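PDB 1EDG: endoglucanase A from Clostridium cellulolyticum, which hydrolyses internal beta-1,4-glucosidic bonds of cellulose, as an endoglucanase of glycosyl hydrolase family 5. Local coordinates for residues 130-134 / 135-139; 188-191 / 192-196; 354-357 / 358-361. All blocks are in the same frame, centred on the assembly; numbering follows the deposited sequence.

Contact 1 (130-134 / 135-139); sequences GYFPS and SQYMA
The backbone turns tightly from Ser134 to Tyr137, closed where Tyr137 N donates to Ser134 O over 3.0 Å, a bent bond whose donor stands well above the carbonyl plane. The turn runs through the 3-10 residues Ser135 and Gln136 and delivers Tyr137 to the N-cap position of helix 138-155, in the long loop that follows barrel strand 116-120. Just before it, Pro133 forms an inverse gamma turn, with Ser134 N bonded to Phe132 O. The side chains of Phe132 and Tyr137 then come together: their CD2 atoms are 3.9 Å apart, and the rings lie oblique to one another, planes at 69° and centroids 5.7 Å apart. Phe132 gets there with its CG swung away from the backbone N (chi1 -166°), and its carbonyl O also sits 3.5 Å from Tyr137 CB. Ser134 OG is placed at the edge of the tyrosine ring, in plane, 3.3 Å from Tyr137 CD2. Met138, in the first turn of the helix and bent at its second and third torsions, brings CE to 3.8 Å from Ser134 O. Lys127 makes a cation-pi contact with Phe132. The two backbone bonds in succession fix where Tyr137 enters the helix, while the serine hydroxyl at its ring edge and the oblique Phe132 ring probably limit the tyrosine's rotation.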
ATOM      1  N   GLY A 130      18.173  -4.882   7.860  1.00 14.43           N
ATOM      2  CA  GLY A 130      17.218  -3.785   7.895  1.00 15.13           C
ATOM      3  C   GLY A 130      16.801  -3.414   9.304  1.00 14.89           C
ATOM      4  O   GLY A 130      17.656  -3.199  10.166  1.00 15.05           O
ATOM      5  N   TYR A 131      15.496  -3.336   9.544  1.00 12.75           N
ATOM      6  CA  TYR A 131      14.981  -2.997  10.870  1.00 12.30           C
ATOM      7  C   TYR A 131      14.142  -4.160  11.397  1.00 12.07           C
ATOM      8  O   TYR A 131      13.769  -5.055  10.639  1.00 13.61           O
ATOM      9  CB  TYR A 131      14.150  -1.694  10.824  1.00 11.37           C
ATOM     10  CG  TYR A 131      12.803  -1.796  10.125  1.00 11.75           C
ATOM     11  CD1 TYR A 131      12.693  -1.622   8.745  1.00 12.55           C
ATOM     12  CD2 TYR A 131      11.645  -2.091  10.840  1.00 11.19           C
ATOM     13  CE1 TYR A 131      11.459  -1.744   8.096  1.00 12.29           C
ATOM     14  CE2 TYR A 131      10.411  -2.218  10.201  1.00 13.44           C
ATOM     15  CZ  TYR A 131      10.329  -2.046   8.829  1.00 12.38           C
ATOM     16  OH  TYR A 131       9.115  -2.200   8.197  1.00 12.13           O
ATOM     17  N   PHE A 132      13.904  -4.182  12.703  1.00 11.71           N
ATOM     18  CA  PHE A 132      13.088  -5.217  13.334  1.00 12.20           C
ATOM     19  C   PHE A 132      12.465  -4.498  14.521  1.00 13.11           C
ATOM     20  O   PHE A 132      13.173  -3.996  15.396  1.00 11.96           O
ATOM     21  CB  PHE A 132      13.935  -6.409  13.797  1.00 12.66           C
ATOM     22  CG  PHE A 132      13.121  -7.625  14.139  1.00 13.18           C
ATOM     23  CD1 PHE A 132      12.739  -8.524  13.146  1.00 13.92           C
ATOM     24  CD2 PHE A 132      12.703  -7.858  15.446  1.00 14.38           C
ATOM     25  CE1 PHE A 132      11.949  -9.640  13.452  1.00 13.84           C
ATOM     26  CE2 PHE A 132      11.911  -8.972  15.759  1.00 13.55           C
ATOM     27  CZ  PHE A 132      11.535  -9.861  14.762  1.00 12.90           C
ATOM     28  N   PRO A 133      11.127  -4.399  14.541  1.00 14.13           N
ATOM     29  CA  PRO A 133      10.365  -3.722  15.595  1.00 15.08           C
ATOM     30  C   PRO A 133      10.274  -4.374  16.977  1.00 15.81           C
ATOM     31  O   PRO A 133       9.210  -4.846  17.375  1.00 15.58           O
ATOM     32  CB  PRO A 133       8.989  -3.559  14.952  1.00 13.84           C
ATOM     33  CG  PRO A 133       8.853  -4.823  14.183  1.00 13.67           C
ATOM     34  CD  PRO A 133      10.218  -4.962  13.523  1.00 14.07           C
ATOM     35  N   SER A 134      11.394  -4.404  17.691  1.00 16.82           N
ATOM     36  CA  SER A 134      11.439  -4.934  19.054  1.00 18.38           C
ATOM     37  C   SER A 134      12.543  -4.149  19.753  1.00 17.55           C
ATOM     38  O   SER A 134      13.475  -3.664  19.101  1.00 15.40           O
ATOM     39  CB  SER A 134      11.703  -6.447  19.084  1.00 18.88           C
ATOM     40  OG  SER A 134      13.058  -6.764  18.825  1.00 23.00           O
ATOM     41  N   SER A 135      12.419  -3.980  21.066  1.00 18.40           N
ATOM     42  CA  SER A 135      13.392  -3.207  21.835  1.00 18.68           C
ATOM     43  C   SER A 135      14.856  -3.606  21.681  1.00 16.98           C
ATOM     44  O   SER A 135      15.730  -2.739  21.607  1.00 16.87           O
ATOM     45  CB  SER A 135      13.001  -3.179  23.313  1.00 20.42           C
ATOM     46  OG  SER A 135      11.838  -2.391  23.502  1.00 22.85           O
ATOM     47  N   GLN A 136      15.132  -4.902  21.596  1.00 18.90           N
ATOM     48  CA  GLN A 136      16.517  -5.342  21.454  1.00 22.07           C
ATOM     49  C   GLN A 136      17.156  -4.827  20.167  1.00 21.34           C
ATOM     50  O   GLN A 136      18.373  -4.621  20.105  1.00 19.93           O
ATOM     51  CB  GLN A 136      16.624  -6.869  21.510  1.00 26.24           C
ATOM     52  CG  GLN A 136      18.073  -7.360  21.538  1.00 33.60           C
ATOM     53  CD  GLN A 136      18.198  -8.860  21.707  1.00 37.89           C
ATOM     54  OE1 GLN A 136      17.426  -9.635  21.135  1.00 40.91           O
ATOM     55  NE2 GLN A 136      19.180  -9.283  22.492  1.00 40.74           N
ATOM     56  N   TYR A 137      16.329  -4.560  19.160  1.00 18.63           N
ATOM     57  CA  TYR A 137      16.833  -4.091  17.879  1.00 17.47           C
ATOM     58  C   TYR A 137      16.589  -2.624  17.551  1.00 17.33           C
ATOM     59  O   TYR A 137      16.787  -2.209  16.408  1.00 15.70           O
ATOM     60  CB  TYR A 137      16.292  -4.984  16.763  1.00 18.89           C
ATOM     61  CG  TYR A 137      16.779  -6.406  16.872  1.00 20.66           C
ATOM     62  CD1 TYR A 137      18.034  -6.771  16.385  1.00 21.85           C
ATOM     63  CD2 TYR A 137      16.006  -7.379  17.499  1.00 22.19           C
ATOM     64  CE1 TYR A 137      18.510  -8.068  16.523  1.00 23.31           C
ATOM     65  CE2 TYR A 137      16.471  -8.680  17.645  1.00 23.80           C
ATOM     66  CZ  TYR A 137      17.723  -9.017  17.156  1.00 25.29           C
ATOM     67  OH  TYR A 137      18.195 -10.301  17.317  1.00 29.47           O
ATOM     68  N   MET A 138      16.250  -1.816  18.552  1.00 15.76           N
ATOM     69  CA  MET A 138      15.983  -0.400  18.312  1.00 17.34           C
ATOM     70  C   MET A 138      17.155   0.411  17.780  1.00 16.70           C
ATOM     71  O   MET A 138      16.966   1.292  16.943  1.00 16.29           O
ATOM     72  CB  MET A 138      15.401   0.275  19.557  1.00 20.69           C
ATOM     73  CG  MET A 138      13.878   0.197  19.656  1.00 27.76           C
ATOM     74  SD  MET A 138      12.997   0.968  18.247  1.00 32.02           S
ATOM     75  CE  MET A 138      12.652  -0.493  17.257  1.00 31.15           C
ATOM     76  N   ALA A 139      18.364   0.107  18.245  1.00 15.06           N
ATOM     77  CA  ALA A 139      19.556   0.831  17.813  1.00 15.50           C
ATOM     78  C   ALA A 139      19.775   0.746  16.306  1.00 14.34           C
ATOM     79  O   ALA A 139      19.898   1.769  15.632  1.00 15.55           O
ATOM     80  CB  ALA A 139      20.785   0.313  18.547  1.00 17.08           C
TER

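Contact 2 (188-191 / 192-196); sequences DVVD and SINCI
Asp191 and Asn194 are brought to one water by two different first torsions: Asp191 CG extends opposite its own backbone N (chi1 171°), whereas Asn194 CG lies opposite its carbonyl carbon (chi1 -63°). Both belong to the first turns of helix 187-209, an alpha-helix of the family 5 TIM barrel in the connection between strands 163-166 and 219-222. Four successive i to i+4 bonds run through this part of it. Ile193 N to Val189 O is the shortest at 2.8 Å and lies nearly along the C=O axis; Cys195 N reaches Asp191 O in the carbonyl plane at 2.9 Å. Ser192 N to Asp188 O and Asn194 N to Val190 O complete the set, their donors tilted from the carbonyl planes. Among the side chains, Val190 and Asn194 lie alongside each other and point the same way, CG1 of the valine 4.0 Å from ND2 of the amide. Ile193 folds its CG1 branch back over the preceding turn, 3.3 Å from Val189 O, while its side chain packs on Leu184 and Tyr235. Cys195 SG lies 3.4 Å from Asp191 O, with the carboxylate OD1 of Asp191 more distant at 4.1 Å. Asp191 OD1 also bonds Ser135 OG, and Ser192 OG is bonded to Pro133 O, which ties this helix to the loop before helix 138-155. On the Asn194 side, the water donates to Asp191 OD1 at 2.8 Å and weakly accepts from Asn194 ND2 at 3.4 Å.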
ATOM      1  N   ASP A 188       5.093  -9.322  23.872  1.00 27.52           N
ATOM      2  CA  ASP A 188       5.979  -9.043  22.744  1.00 26.33           C
ATOM      3  C   ASP A 188       5.351  -8.097  21.718  1.00 24.43           C
ATOM      4  O   ASP A 188       6.023  -7.190  21.222  1.00 22.25           O
ATOM      5  CB  ASP A 188       6.415 -10.342  22.052  1.00 28.73           C
ATOM      6  CG  ASP A 188       7.263 -11.240  22.951  1.00 31.81           C
ATOM      7  OD1 ASP A 188       8.202 -10.734  23.605  1.00 32.19           O
ATOM      8  OD2 ASP A 188       6.995 -12.460  22.990  1.00 32.77           O
ATOM      9  N   VAL A 189       4.068  -8.282  21.416  1.00 22.71           N
ATOM     10  CA  VAL A 189       3.419  -7.415  20.434  1.00 23.14           C
ATOM     11  C   VAL A 189       3.260  -5.985  20.938  1.00 22.43           C
ATOM     12  O   VAL A 189       3.425  -5.040  20.169  1.00 21.70           O
ATOM     13  CB  VAL A 189       2.048  -7.954  19.931  1.00 23.26           C
ATOM     14  CG1 VAL A 189       2.141  -9.426  19.578  1.00 22.74           C
ATOM     15  CG2 VAL A 189       0.970  -7.689  20.929  1.00 26.81           C
ATOM     16  N   VAL A 190       2.965  -5.813  22.226  1.00 22.02           N
ATOM     17  CA  VAL A 190       2.811  -4.469  22.781  1.00 21.42           C
ATOM     18  C   VAL A 190       4.138  -3.724  22.688  1.00 19.53           C
ATOM     19  O   VAL A 190       4.171  -2.542  22.356  1.00 19.60           O
ATOM     20  CB  VAL A 190       2.285  -4.493  24.239  1.00 23.55           C
ATOM     21  CG1 VAL A 190       2.265  -3.084  24.822  1.00 22.93           C
ATOM     22  CG2 VAL A 190       0.877  -5.086  24.269  1.00 23.37           C
ATOM     23  N   ASP A 191       5.233  -4.429  22.955  1.00 17.82           N
ATOM     24  CA  ASP A 191       6.561  -3.835  22.850  1.00 17.64           C
ATOM     25  C   ASP A 191       6.776  -3.419  21.386  1.00 16.34           C
ATOM     26  O   ASP A 191       7.239  -2.311  21.105  1.00 15.95           O
ATOM     27  CB  ASP A 191       7.631  -4.855  23.267  1.00 19.15           C
ATOM     28  CG  ASP A 191       9.044  -4.376  22.975  1.00 20.91           C
ATOM     29  OD1 ASP A 191       9.460  -3.347  23.544  1.00 22.41           O
ATOM     30  OD2 ASP A 191       9.742  -5.028  22.170  1.00 22.57           O
ATOM     31  N   SER A 192       6.397  -4.302  20.466  1.00 15.91           N
ATOM     32  CA  SER A 192       6.531  -4.052  19.029  1.00 16.36           C
ATOM     33  C   SER A 192       5.741  -2.805  18.599  1.00 15.50           C
ATOM     34  O   SER A 192       6.268  -1.938  17.899  1.00 16.36           O
ATOM     35  CB  SER A 192       6.070  -5.287  18.244  1.00 17.29           C
ATOM     36  OG  SER A 192       6.485  -5.231  16.891  1.00 18.83           O
ATOM     37  N   ILE A 193       4.499  -2.692  19.066  1.00 15.22           N
ATOM     38  CA  ILE A 193       3.639  -1.552  18.753  1.00 13.75           C
ATOM     39  C   ILE A 193       4.292  -0.246  19.198  1.00 15.31           C
ATOM     40  O   ILE A 193       4.268   0.756  18.474  1.00 14.76           O
ATOM     41  CB  ILE A 193       2.256  -1.716  19.429  1.00 14.82           C
ATOM     42  CG1 ILE A 193       1.467  -2.830  18.733  1.00 14.51           C
ATOM     43  CG2 ILE A 193       1.481  -0.393  19.427  1.00 13.94           C
ATOM     44  CD1 ILE A 193       0.152  -3.186  19.411  1.00 15.00           C
ATOM     45  N   ASN A 194       4.890  -0.256  20.386  1.00 15.92           N
ATOM     46  CA  ASN A 194       5.563   0.932  20.905  1.00 17.19           C
ATOM     47  C   ASN A 194       6.777   1.255  20.036  1.00 14.82           C
ATOM     48  O   ASN A 194       7.020   2.415  19.699  1.00 13.59           O
ATOM     49  CB  ASN A 194       5.969   0.729  22.368  1.00 21.47           C
ATOM     50  CG  ASN A 194       4.767   0.540  23.286  1.00 27.07           C
ATOM     51  OD1 ASN A 194       3.674   1.058  23.021  1.00 29.76           O
ATOM     52  ND2 ASN A 194       4.960  -0.207  24.369  1.00 29.09           N
ATOM     53  N   CYS A 195       7.515   0.219  19.637  1.00 12.93           N
ATOM     54  CA  CYS A 195       8.682   0.397  18.782  1.00 12.47           C
ATOM     55  C   CYS A 195       8.265   0.976  17.427  1.00 11.25           C
ATOM     56  O   CYS A 195       8.967   1.813  16.861  1.00 10.34           O
ATOM     57  CB  CYS A 195       9.409  -0.934  18.578  1.00 14.46           C
ATOM     58  SG  CYS A 195      10.378  -1.493  20.010  1.00 17.15           S
ATOM     59  N   ILE A 196       7.122   0.521  16.912  1.00 11.73           N
ATOM     60  CA  ILE A 196       6.610   1.007  15.633  1.00 11.56           C
ATOM     61  C   ILE A 196       6.236   2.486  15.763  1.00 10.98           C
ATOM     62  O   ILE A 196       6.514   3.284  14.863  1.00 11.03           O
ATOM     63  CB  ILE A 196       5.418   0.143  15.146  1.00 11.59           C
ATOM     64  CG1 ILE A 196       5.927  -1.257  14.764  1.00 11.54           C
ATOM     65  CG2 ILE A 196       4.698   0.819  13.972  1.00 12.17           C
ATOM     66  CD1 ILE A 196       4.841  -2.268  14.480  1.00 10.93           C
TER
HETATM   67  O   HOH W   1       8.214  -1.001  24.498  1.00 47.00           O

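Contact 3 (354-357 / 358-361); sequences FFDR and RSCQ
Asp356 and Gln361 form the hydrogen-bonded antiparallel pair of a small beta hairpin, strands 355-356 and 361-362, with a G1 beta bulge in which Cys360 and Gln361 both face Asp356. Backbone bonds come first: Asp356 N donates to Gln361 O at 2.8 Å, and Asp356 O receives weak bonds from the amides of Ser359, Cys360 and Gln361. Cys360, at position 1 of the bulge, takes the left-handed helical conformation expected there. Side-chain polar bonds centre on the aspartate, whose CG lies anti to the backbone N (chi1 -168°), which carries OD2 to the amide and hydroxyl of Ser359. This oxygen takes both donors on the anti side, Ser359 OG at 2.7 Å and Ser359 N at 3.0 Å. Apolar contact is made by Phe355 CZ, 4.2 Å from Cys360 CB; the ring lies obliquely against the bulge backbone, CE1 3.5 Å from Cys360 C, and also meets Phe362 and Ala69 and Ile70 of helix 64-73. Arg357 instead leaves the turn to bond Thr38. The charge contact is purely electrostatic: carboxylate and guanidinium planes stand 58° apart, and Asp356 OD2 lies over one guanidinium face, 3.0 Å from Arg358 NH1, with no N-H pointing at it.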
ATOM      1  N   PHE A 354      -3.455  -8.872 -12.634  1.00 12.91           N
ATOM      2  CA  PHE A 354      -4.605  -8.228 -13.272  1.00 14.06           C
ATOM      3  C   PHE A 354      -4.148  -7.582 -14.580  1.00 13.65           C
ATOM      4  O   PHE A 354      -4.683  -7.881 -15.648  1.00 16.37           O
ATOM      5  CB  PHE A 354      -5.245  -7.174 -12.348  1.00 13.46           C
ATOM      6  CG  PHE A 354      -5.828  -7.744 -11.082  1.00 12.41           C
ATOM      7  CD1 PHE A 354      -7.108  -8.290 -11.072  1.00 11.97           C
ATOM      8  CD2 PHE A 354      -5.085  -7.758  -9.901  1.00 11.87           C
ATOM      9  CE1 PHE A 354      -7.640  -8.847  -9.911  1.00 11.37           C
ATOM     10  CE2 PHE A 354      -5.605  -8.311  -8.736  1.00 11.70           C
ATOM     11  CZ  PHE A 354      -6.886  -8.859  -8.737  1.00 11.92           C
ATOM     12  N   PHE A 355      -3.130  -6.732 -14.506  1.00 12.00           N
ATOM     13  CA  PHE A 355      -2.606  -6.057 -15.688  1.00 14.35           C
ATOM     14  C   PHE A 355      -1.501  -6.909 -16.313  1.00 16.79           C
ATOM     15  O   PHE A 355      -0.471  -7.162 -15.676  1.00 15.41           O
ATOM     16  CB  PHE A 355      -2.058  -4.681 -15.303  1.00 14.08           C
ATOM     17  CG  PHE A 355      -1.458  -3.911 -16.451  1.00 14.36           C
ATOM     18  CD1 PHE A 355      -2.262  -3.391 -17.458  1.00 14.47           C
ATOM     19  CD2 PHE A 355      -0.092  -3.659 -16.494  1.00 15.37           C
ATOM     20  CE1 PHE A 355      -1.716  -2.629 -18.485  1.00 15.19           C
ATOM     21  CE2 PHE A 355       0.466  -2.899 -17.519  1.00 16.65           C
ATOM     22  CZ  PHE A 355      -0.348  -2.380 -18.516  1.00 16.43           C
ATOM     23  N   ASP A 356      -1.732  -7.387 -17.532  1.00 15.55           N
ATOM     24  CA  ASP A 356      -0.734  -8.194 -18.224  1.00 19.26           C
ATOM     25  C   ASP A 356       0.310  -7.229 -18.766  1.00 18.24           C
ATOM     26  O   ASP A 356       0.103  -6.586 -19.797  1.00 17.15           O
ATOM     27  CB  ASP A 356      -1.374  -8.985 -19.368  1.00 22.75           C
ATOM     28  CG  ASP A 356      -0.449 -10.056 -19.927  1.00 28.08           C
ATOM     29  OD1 ASP A 356      -0.338 -11.133 -19.308  1.00 31.07           O
ATOM     30  OD2 ASP A 356       0.168  -9.823 -20.984  1.00 31.81           O
ATOM     31  N   ARG A 357       1.417  -7.095 -18.042  1.00 19.42           N
ATOM     32  CA  ARG A 357       2.493  -6.182 -18.426  1.00 20.09           C
ATOM     33  C   ARG A 357       3.136  -6.514 -19.769  1.00 20.44           C
ATOM     34  O   ARG A 357       3.695  -5.643 -20.435  1.00 19.24           O
ATOM     35  CB  ARG A 357       3.542  -6.099 -17.309  1.00 22.50           C
ATOM     36  CG  ARG A 357       3.170  -5.077 -16.229  1.00 23.88           C
ATOM     37  CD  ARG A 357       3.141  -5.648 -14.814  1.00 27.44           C
ATOM     38  NE  ARG A 357       4.423  -5.512 -14.141  1.00 26.61           N
ATOM     39  CZ  ARG A 357       4.613  -5.554 -12.822  1.00 24.64           C
ATOM     40  NH1 ARG A 357       3.611  -5.728 -11.966  1.00 23.65           N
ATOM     41  NH2 ARG A 357       5.839  -5.441 -12.357  1.00 21.01           N
ATOM     42  N   ARG A 358       3.006  -7.769 -20.178  1.00 22.87           N
ATOM     43  CA  ARG A 358       3.550  -8.242 -21.445  1.00 26.16           C
ATOM     44  C   ARG A 358       2.828  -7.586 -22.629  1.00 26.68           C
ATOM     45  O   ARG A 358       3.468  -7.018 -23.516  1.00 27.98           O
ATOM     46  CB  ARG A 358       3.390  -9.755 -21.519  0.70 27.60           C
ATOM     47  CG  ARG A 358       4.204 -10.441 -22.591  0.70 32.76           C
ATOM     48  CD  ARG A 358       3.718 -11.871 -22.786  0.70 35.66           C
ATOM     49  NE  ARG A 358       3.426 -12.537 -21.516  0.70 38.36           N
ATOM     50  CZ  ARG A 358       2.199 -12.842 -21.094  0.70 39.02           C
ATOM     51  NH1 ARG A 358       1.141 -12.542 -21.838  0.70 39.65           N
ATOM     52  NH2 ARG A 358       2.031 -13.443 -19.923  0.70 38.74           N
ATOM     53  N   SER A 359       1.497  -7.629 -22.617  1.00 26.22           N
ATOM     54  CA  SER A 359       0.691  -7.060 -23.697  1.00 26.03           C
ATOM     55  C   SER A 359       0.107  -5.680 -23.410  1.00 26.56           C
ATOM     56  O   SER A 359      -0.588  -5.109 -24.255  1.00 26.29           O
ATOM     57  CB  SER A 359      -0.436  -8.026 -24.056  1.00 27.25           C
ATOM     58  OG  SER A 359      -1.160  -8.419 -22.903  1.00 29.15           O
ATOM     59  N   CYS A 360       0.397  -5.146 -22.227  1.00 25.41           N
ATOM     60  CA  CYS A 360      -0.101  -3.839 -21.802  1.00 25.13           C
ATOM     61  C   CYS A 360      -1.621  -3.715 -21.777  1.00 24.20           C
ATOM     62  O   CYS A 360      -2.181  -2.704 -22.199  1.00 25.28           O
ATOM     63  CB  CYS A 360       0.514  -2.703 -22.622  1.00 25.86           C
ATOM     64  SG  CYS A 360       2.160  -2.199 -22.067  1.00 30.67           S
ATOM     65  N   GLN A 361      -2.287  -4.740 -21.263  1.00 24.32           N
ATOM     66  CA  GLN A 361      -3.736  -4.710 -21.146  1.00 25.84           C
ATOM     67  C   GLN A 361      -4.196  -5.574 -19.983  1.00 23.22           C
ATOM     68  O   GLN A 361      -3.503  -6.512 -19.571  1.00 20.62           O
ATOM     69  CB  GLN A 361      -4.417  -5.130 -22.451  1.00 31.17           C
ATOM     70  CG  GLN A 361      -4.198  -6.564 -22.869  1.00 37.41           C
ATOM     71  CD  GLN A 361      -4.865  -6.868 -24.192  1.00 42.60           C
ATOM     72  OE1 GLN A 361      -5.923  -7.504 -24.243  1.00 45.94           O
ATOM     73  NE2 GLN A 361      -4.262  -6.399 -25.277  1.00 44.58           N
TER
HETATM   74  O   HOH W   2       2.644 -10.268 -17.957  1.00 33.47           O

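How the contacts relate
Contacts 1 and 2 are neighbours, their centres 10 Å apart, and they join the loop before helix 138-155 to the start of helix 187-209. Two probable hydrogen bonds tie them: Ser135 OG to Asp191 OD1 at 2.6 Å and Pro133 O to Ser192 OG at 2.8 Å. Cys195 SG of contact 2 packs on contact 1, 3.4 Å from Ser135 N and from Ser134 C. Contact 3 is a separate hairpin on the opposite side of the chain's centre, its centre about 39 Å from that of contact 1 and 40 Å from that of contact 2. Family 5 barrels carry the active site at the strands' C-terminal ends; contact 1 follows strand 116-120, contact 3 strand 336-339.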